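Local coordinates for protein down syndrome cell adhesion molecule, isoform AK (Drosophila melanogaster, PDB 4WVR) that probably mediates homophilic recognition between neural cell surfaces, this chain being its seventh immunoglobulin domain, isoform 5, at residues A[57-62]-A[67-72]. Residues are numbered along the deposited sequence; the frame is centred on the assembly and turned at random.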
ATOM      1  N   ILE A  57       4.565 -14.116   1.647  1.00 27.75           N
ATOM      2  CA  ILE A  57       4.406 -12.790   1.060  1.00 29.52           C
ATOM      3  C   ILE A  57       3.143 -12.702   0.208  1.00 33.65           C
ATOM      4  O   ILE A  57       2.985 -13.456  -0.755  1.00 30.75           O
ATOM      5  CB  ILE A  57       5.615 -12.413   0.184  1.00 25.45           C
ATOM      6  CG1 ILE A  57       6.895 -12.404   1.020  1.00 26.10           C
ATOM      7  CG2 ILE A  57       5.391 -11.061  -0.484  1.00 27.06           C
ATOM      8  CD1 ILE A  57       8.147 -12.180   0.199  1.00 33.89           C
ATOM      9  N   THR A  58       2.249 -11.783   0.561  1.00 26.91           N
ATOM     10  CA  THR A  58       1.029 -11.573  -0.215  1.00 25.97           C
ATOM     11  C   THR A  58       1.273 -10.632  -1.393  1.00 24.30           C
ATOM     12  O   THR A  58       1.884  -9.576  -1.243  1.00 25.52           O
ATOM     13  CB  THR A  58      -0.110 -10.996   0.658  1.00 27.54           C
ATOM     14  OG1 THR A  58      -0.386 -11.886   1.750  1.00 31.34           O
ATOM     15  CG2 THR A  58      -1.373 -10.809  -0.169  1.00 29.44           C
ATOM     16  N   ILE A  59       0.793 -11.030  -2.566  1.00 21.43           N
ATOM     17  CA  ILE A  59       0.875 -10.200  -3.761  1.00 22.27           C
ATOM     18  C   ILE A  59      -0.486 -10.167  -4.449  1.00 28.11           C
ATOM     19  O   ILE A  59      -1.063 -11.215  -4.736  1.00 24.36           O
ATOM     20  CB  ILE A  59       1.939 -10.727  -4.743  1.00 26.36           C
ATOM     21  CG1 ILE A  59       3.336 -10.617  -4.123  1.00 30.84           C
ATOM     22  CG2 ILE A  59       1.875  -9.977  -6.062  1.00 25.42           C
ATOM     23  CD1 ILE A  59       4.438 -11.177  -4.993  1.00 34.03           C
ATOM     24  N   LEU A  60      -1.004  -8.971  -4.707  1.00 25.94           N
ATOM     25  CA  LEU A  60      -2.312  -8.843  -5.343  1.00 29.33           C
ATOM     26  C   LEU A  60      -2.361  -7.716  -6.367  1.00 25.83           C
ATOM     27  O   LEU A  60      -2.018  -6.569  -6.065  1.00 24.43           O
ATOM     28  CB  LEU A  60      -3.403  -8.619  -4.291  1.00 28.69           C
ATOM     29  CG  LEU A  60      -4.802  -8.384  -4.869  1.00 36.24           C
ATOM     30  CD1 LEU A  60      -5.320  -9.653  -5.530  1.00 41.96           C
ATOM     31  CD2 LEU A  60      -5.767  -7.898  -3.795  1.00 37.28           C
ATOM     32  N   LYS A  61      -2.796  -8.043  -7.579  1.00 25.90           N
ATOM     33  CA  LYS A  61      -3.068  -7.017  -8.577  1.00 28.05           C
ATOM     34  C   LYS A  61      -4.382  -6.319  -8.248  1.00 29.04           C
ATOM     35  O   LYS A  61      -5.460  -6.858  -8.486  1.00 30.41           O
ATOM     36  CB  LYS A  61      -3.115  -7.607  -9.985  1.00 33.24           C
ATOM     37  CG  LYS A  61      -3.055  -6.551 -11.077  1.00 36.90           C
ATOM     38  CD  LYS A  61      -1.812  -6.706 -11.932  1.00 43.26           C
ATOM     39  CE  LYS A  61      -1.850  -5.788 -13.150  1.00 44.84           C
ATOM     40  NZ  LYS A  61      -2.820  -6.241 -14.181  1.00 46.11           N
ATOM     41  N   LEU A  62      -4.275  -5.111  -7.712  1.00 25.91           N
ATOM     42  CA  LEU A  62      -5.425  -4.383  -7.193  1.00 28.53           C
ATOM     43  C   LEU A  62      -6.240  -3.724  -8.304  1.00 29.72           C
ATOM     44  O   LEU A  62      -7.453  -3.547  -8.185  1.00 28.37           O
ATOM     45  CB  LEU A  62      -4.954  -3.328  -6.192  1.00 27.33           C
ATOM     46  CG  LEU A  62      -6.028  -2.590  -5.394  1.00 36.93           C
ATOM     47  CD1 LEU A  62      -6.805  -3.570  -4.538  1.00 37.76           C
ATOM     48  CD2 LEU A  62      -5.409  -1.495  -4.539  1.00 35.62           C
ATOM     49  N   SER A  67      -0.242  -2.893  -8.081  1.00 22.70           N
ATOM     50  CA  SER A  67      -0.048  -4.170  -7.412  1.00 23.48           C
ATOM     51  C   SER A  67       0.386  -3.933  -5.971  1.00 25.37           C
ATOM     52  O   SER A  67       1.238  -3.084  -5.707  1.00 25.22           O
ATOM     53  CB  SER A  67       0.987  -5.022  -8.147  1.00 25.86           C
ATOM     54  OG  SER A  67       1.246  -6.229  -7.447  1.00 23.74           O
ATOM     55  N   VAL A  68      -0.202  -4.688  -5.048  1.00 21.63           N
ATOM     56  CA  VAL A  68       0.073  -4.523  -3.622  1.00 24.41           C
ATOM     57  C   VAL A  68       0.841  -5.703  -3.038  1.00 21.68           C
ATOM     58  O   VAL A  68       0.452  -6.858  -3.213  1.00 23.43           O
ATOM     59  CB  VAL A  68      -1.224  -4.363  -2.817  1.00 24.71           C
ATOM     60  CG1 VAL A  68      -0.903  -3.968  -1.382  1.00 30.35           C
ATOM     61  CG2 VAL A  68      -2.129  -3.336  -3.474  1.00 34.97           C
ATOM     62  N   LEU A  69       1.925  -5.410  -2.331  1.00 22.50           N
ATOM     63  CA  LEU A  69       2.691  -6.449  -1.658  1.00 20.53           C
ATOM     64  C   LEU A  69       2.533  -6.284  -0.151  1.00 26.76           C
ATOM     65  O   LEU A  69       2.640  -5.176   0.370  1.00 23.95           O
ATOM     66  CB  LEU A  69       4.167  -6.392  -2.069  1.00 23.02           C
ATOM     67  CG  LEU A  69       5.106  -7.486  -1.543  1.00 20.37           C
ATOM     68  CD1 LEU A  69       6.176  -7.806  -2.568  1.00 25.65           C
ATOM     69  CD2 LEU A  69       5.748  -7.068  -0.222  1.00 23.63           C
ATOM     70  N   ASN A  70       2.258  -7.386   0.541  1.00 23.20           N
ATOM     71  CA  ASN A  70       2.132  -7.365   1.995  1.00 23.78           C
ATOM     72  C   ASN A  70       2.878  -8.522   2.639  1.00 26.62           C
ATOM     73  O   ASN A  70       2.802  -9.660   2.177  1.00 28.74           O
ATOM     74  CB  ASN A  70       0.655  -7.404   2.417  1.00 21.31           C
ATOM     75  CG  ASN A  70       0.475  -7.307   3.925  1.00 22.61           C
ATOM     76  OD1 ASN A  70       0.082  -8.273   4.584  1.00 24.84           O
ATOM     77  ND2 ASN A  70       0.774  -6.139   4.482  1.00 20.69           N
ATOM     78  N   ILE A  71       3.608  -8.219   3.704  1.00 21.91           N
ATOM     79  CA  ILE A  71       4.233  -9.253   4.510  1.00 23.88           C
ATOM     80  C   ILE A  71       3.568  -9.234   5.874  1.00 23.75           C
ATOM     81  O   ILE A  71       3.893  -8.396   6.718  1.00 23.39           O
ATOM     82  CB  ILE A  71       5.748  -9.044   4.645  1.00 28.93           C
ATOM     83  CG1 ILE A  71       6.385  -8.890   3.262  1.00 31.52           C
ATOM     84  CG2 ILE A  71       6.375 -10.200   5.418  1.00 26.04           C
ATOM     85  CD1 ILE A  71       7.874  -8.592   3.305  1.00 32.24           C
ATOM     86  N   ALA A  72       2.620 -10.146   6.072  1.00 24.77           N
ATOM     87  CA  ALA A  72       1.767 -10.141   7.258  1.00 27.16           C
ATOM     88  C   ALA A  72       2.558 -10.246   8.562  1.00 26.87           C
ATOM     89  O   ALA A  72       2.231  -9.584   9.548  1.00 27.69           O
ATOM     90  CB  ALA A  72       0.749 -11.269   7.168  1.00 23.78           C
TER
HETATM   91  O   HOH W   1       1.726 -12.034   4.008  1.00 25.32           O
HETATM   92  O   HOH W   2      -1.330 -10.495   3.798  1.00 28.88           O
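Leu69 lies obliquely across Ile57, whose CG2 branch sits 3.7 Å from the leucine CG and is about as close to both of its methyls. With CG anti to the backbone N (chi1 -175°), Leu69 leans toward the 57-62 strand on the face shared with Ile57 and Ile59, and its CD1 also approaches Ile59 CG1 at 4.3 Å. Beside this pair, Ile57 and Ile71 run alongside each other, CG1 to CG1. Trp43 and Phe82 of the facing sheet close over Leu69, so an alanine here would probably open a gap beside Ile57 and leave that isoleucine and the two rings less firmly packed. On the other face, Thr58 and Asn70 are joined through water: one molecule donates to both Thr58 OG1 (2.6 Å) and Asn70 OD1 (2.7 Å), while Asn70 ND2 is taken by Asn25. Leu62 CD2 meets Val68 CG2 at 3.9 Å, and this face packs on the second subunit. Thr58 with Asn70 and Leu60 with Val68 are hydrogen-bonded pairs, each with two N-H to O bonds; the straightest, Val68 N to Leu60 O, spans 2.8 Å at 173°. It is an antiparallel beta hairpin at the edge of one sheet of an immunoglobulin beta sandwich.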